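Local coordinates for DNA polymerase (Bacillus phage phi29, PDB 2PYJ), which copies the viral genome by protein-primed, strand-displacing DNA synthesis with high processivity and fidelity, and proofreads with a 3'-5' exonuclease, at a contact of chain A with DNA. Sequence-based numbering; all coordinates share one arbitrary frame.

A contact of chain A with DNA. Residues 528-531, 533, 538. With nucleotides of chain B.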
loop_
_atom_site.group_PDB
_atom_site.type_symbol
_atom_site.label_atom_id
_atom_site.label_comp_id
_atom_site.label_asym_id
_atom_site.label_seq_id
_atom_site.Cartn_x
_atom_site.Cartn_y
_atom_site.Cartn_z
ATOM N N VAL A 528 0.875 -4.888 -19.619
ATOM C CA VAL A 528 1.982 -3.971 -19.309
ATOM C C VAL A 528 2.134 -3.746 -17.812
ATOM O O VAL A 528 1.171 -3.361 -17.127
ATOM C CB VAL A 528 1.803 -2.566 -19.989
ATOM C CG1 VAL A 528 3.025 -1.708 -19.731
ATOM C CG2 VAL A 528 1.572 -2.711 -21.468
ATOM N N LYS A 529 3.353 -3.960 -17.320
ATOM C CA LYS A 529 3.705 -3.694 -15.932
ATOM C C LYS A 529 4.817 -2.662 -15.897
ATOM O O LYS A 529 5.891 -2.883 -16.435
ATOM C CB LYS A 529 4.151 -4.979 -15.243
ATOM C CG LYS A 529 3.034 -5.989 -15.100
ATOM C CD LYS A 529 1.989 -5.532 -14.110
ATOM C CE LYS A 529 0.932 -6.606 -13.898
ATOM N NZ LYS A 529 -0.264 -6.024 -13.225
ATOM N N CYS A 530 4.545 -1.512 -15.299
ATOM C CA CYS A 530 5.502 -0.419 -15.325
ATOM C C CYS A 530 5.218 0.549 -14.200
ATOM O O CYS A 530 4.336 1.402 -14.314
ATOM C CB CYS A 530 5.449 0.297 -16.663
ATOM S SG CYS A 530 6.740 1.498 -16.885
ATOM N N ALA A 531 5.969 0.393 -13.106
ATOM C CA ALA A 531 5.861 1.286 -11.950
ATOM C C ALA A 531 5.904 2.762 -12.392
ATOM O O ALA A 531 6.856 3.204 -13.059
ATOM C CB ALA A 531 6.977 0.982 -10.958
ATOM N N MET A 533 3.679 4.279 -14.423
ATOM C CA MET A 533 2.913 4.466 -15.648
ATOM C C MET A 533 1.424 4.240 -15.416
ATOM O O MET A 533 0.998 3.166 -14.992
ATOM C CB MET A 533 3.422 3.530 -16.741
ATOM C CG MET A 533 2.895 3.864 -18.121
ATOM S SD MET A 533 3.257 2.579 -19.331
ATOM C CE MET A 533 4.858 3.127 -19.900
ATOM N N LYS A 538 -0.450 3.309 -20.528
ATOM C CA LYS A 538 -0.319 1.875 -20.812
ATOM C C LYS A 538 -1.014 1.474 -22.135
ATOM O O LYS A 538 -0.504 0.631 -22.862
ATOM C CB LYS A 538 -0.833 1.030 -19.645
ATOM C CG LYS A 538 0.215 0.811 -18.554
ATOM C CD LYS A 538 -0.366 0.011 -17.410
ATOM C CE LYS A 538 0.638 -0.219 -16.287
ATOM N NZ LYS A 538 -0.013 -1.128 -15.243
ATOM P P DT B 8 -1.385 4.574 -10.159
ATOM O OP1 DT B 8 -2.503 4.390 -11.077
ATOM O OP2 DT B 8 -1.612 4.423 -8.706
ATOM O "O5'" DT B 8 -0.204 3.565 -10.562
ATOM C "C5'" DT B 8 0.319 3.380 -11.892
ATOM C "C4'" DT B 8 1.426 2.316 -11.845
ATOM O "O4'" DT B 8 2.409 2.604 -10.798
ATOM C "C3'" DT B 8 0.966 0.897 -11.537
ATOM O "O3'" DT B 8 1.846 0.038 -12.215
ATOM C "C2'" DT B 8 1.131 0.824 -10.020
ATOM C "C1'" DT B 8 2.447 1.567 -9.853
ATOM N N1 DT B 8 2.693 2.161 -8.484
ATOM C C2 DT B 8 3.881 1.883 -7.824
ATOM O O2 DT B 8 4.789 1.165 -8.270
ATOM N N3 DT B 8 3.980 2.479 -6.583
ATOM C C4 DT B 8 3.052 3.298 -5.951
ATOM O O4 DT B 8 3.279 3.766 -4.846
ATOM C C5 DT B 8 1.836 3.563 -6.694
ATOM C C7 DT B 8 0.751 4.432 -6.114
ATOM C C6 DT B 8 1.714 2.988 -7.909
ATOM P P DA B 9 1.670 -1.514 -12.245
ATOM O OP1 DA B 9 2.091 -1.954 -13.593
ATOM O OP2 DA B 9 0.351 -1.914 -11.714
ATOM O "O5'" DA B 9 2.763 -1.978 -11.178
ATOM C "C5'" DA B 9 4.129 -2.149 -11.522
ATOM C "C4'" DA B 9 4.740 -3.129 -10.562
ATOM O "O4'" DA B 9 4.949 -2.474 -9.292
ATOM C "C3'" DA B 9 3.852 -4.324 -10.286
ATOM O "O3'" DA B 9 4.648 -5.500 -10.241
ATOM C "C2'" DA B 9 3.237 -4.036 -8.916
ATOM C "C1'" DA B 9 4.349 -3.227 -8.262
ATOM N N9 DA B 9 3.863 -2.333 -7.218
ATOM C C8 DA B 9 2.725 -1.569 -7.234
ATOM N N7 DA B 9 2.538 -0.865 -6.144
ATOM C C5 DA B 9 3.628 -1.172 -5.364
ATOM C C6 DA B 9 4.015 -0.751 -4.076
ATOM N N6 DA B 9 3.287 0.112 -3.349
ATOM N N1 DA B 9 5.170 -1.267 -3.570
ATOM C C2 DA B 9 5.886 -2.127 -4.312
ATOM N N3 DA B 9 5.617 -2.598 -5.534
ATOM C C4 DA B 9 4.464 -2.083 -6.006
ATOM N N1 DOC B 10 3.592 -4.913 -4.363
ATOM C C2 DOC B 10 3.753 -4.318 -3.094
ATOM N N3 DOC B 10 2.789 -3.496 -2.610
ATOM C C4 DOC B 10 1.670 -3.236 -3.317
ATOM C C5 DOC B 10 1.481 -3.815 -4.570
ATOM C C6 DOC B 10 2.473 -4.662 -5.082
ATOM O O2 DOC B 10 4.791 -4.546 -2.430
ATOM N N4 DOC B 10 0.744 -2.412 -2.796
ATOM C "C1'" DOC B 10 4.664 -5.795 -4.849
ATOM C "C2'" DOC B 10 4.522 -7.165 -4.188
ATOM C "C3'" DOC B 10 4.119 -8.101 -5.298
ATOM C "C4'" DOC B 10 4.587 -7.401 -6.551
ATOM O "O4'" DOC B 10 4.571 -5.984 -6.257
ATOM C "C5'" DOC B 10 3.680 -7.711 -7.738
ATOM O "O5'" DOC B 10 4.537 -7.832 -8.856
ATOM P P DOC B 10 4.255 -7.057 -10.248
ATOM O OP1 DOC B 10 5.178 -7.703 -11.241
ATOM O OP2 DOC B 10 2.772 -7.121 -10.506
HETATM O O HOH W 1 0.374 -6.087 -10.262
HETATM O O HOH W 2 -1.181 -3.469 -13.541
#
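OP1, a non-bridging phosphate oxygen of DA9, is gripped by two donors from the polymerase, one a backbone amide and one a lysine amine, presumably charged. Cys530 N donates a hydrogen bond to OP1 of DA9 at 3.0 Å, with an angle of 156° at the hydrogen; because the main chain does the work, the thiol plays no part in this bond. Lys538 adds charge: Lys538 NZ forms a salt bridge to OP1 of DA9 at 2.8 Å. The chain is extended beyond CG, which carries the amine tip-on to the phosphate, and a weak bond from Lys538 NZ to Val528 O, 3.2 Å, may help to steady that tip.

Lys529 works at longer range. Its CG lies beside the backbone N and anti to the carbonyl carbon (chi1 -66°), and a bend at chi2 (-69°) lays the side chain alongside the primer backbone, with CD of Lys529 3.6 Å from DA9 OP1. NZ then reaches two waters, one bound to OP2 of DA9 and the other to OP2 of DOC10, the dideoxy-terminated 3' nucleotide. A long, flexible cation suits this place, since it can link consecutive phosphates through waters and stabilise the primer terminus. Ala531 offers only a methyl group, whose CB comes 3.5 Å from O2 of the DT8 base, on the minor-groove side; so small a side chain also permits its backbone CA to approach the sugars. With the polar bonds made to phosphates rather than bases, the patch should tolerate any primer sequence.

The site joins the end of strand 523-530, the loop that follows and the short helix 535-538, in the C-terminal polymerisation region, where they support the 3' end of the primer strand.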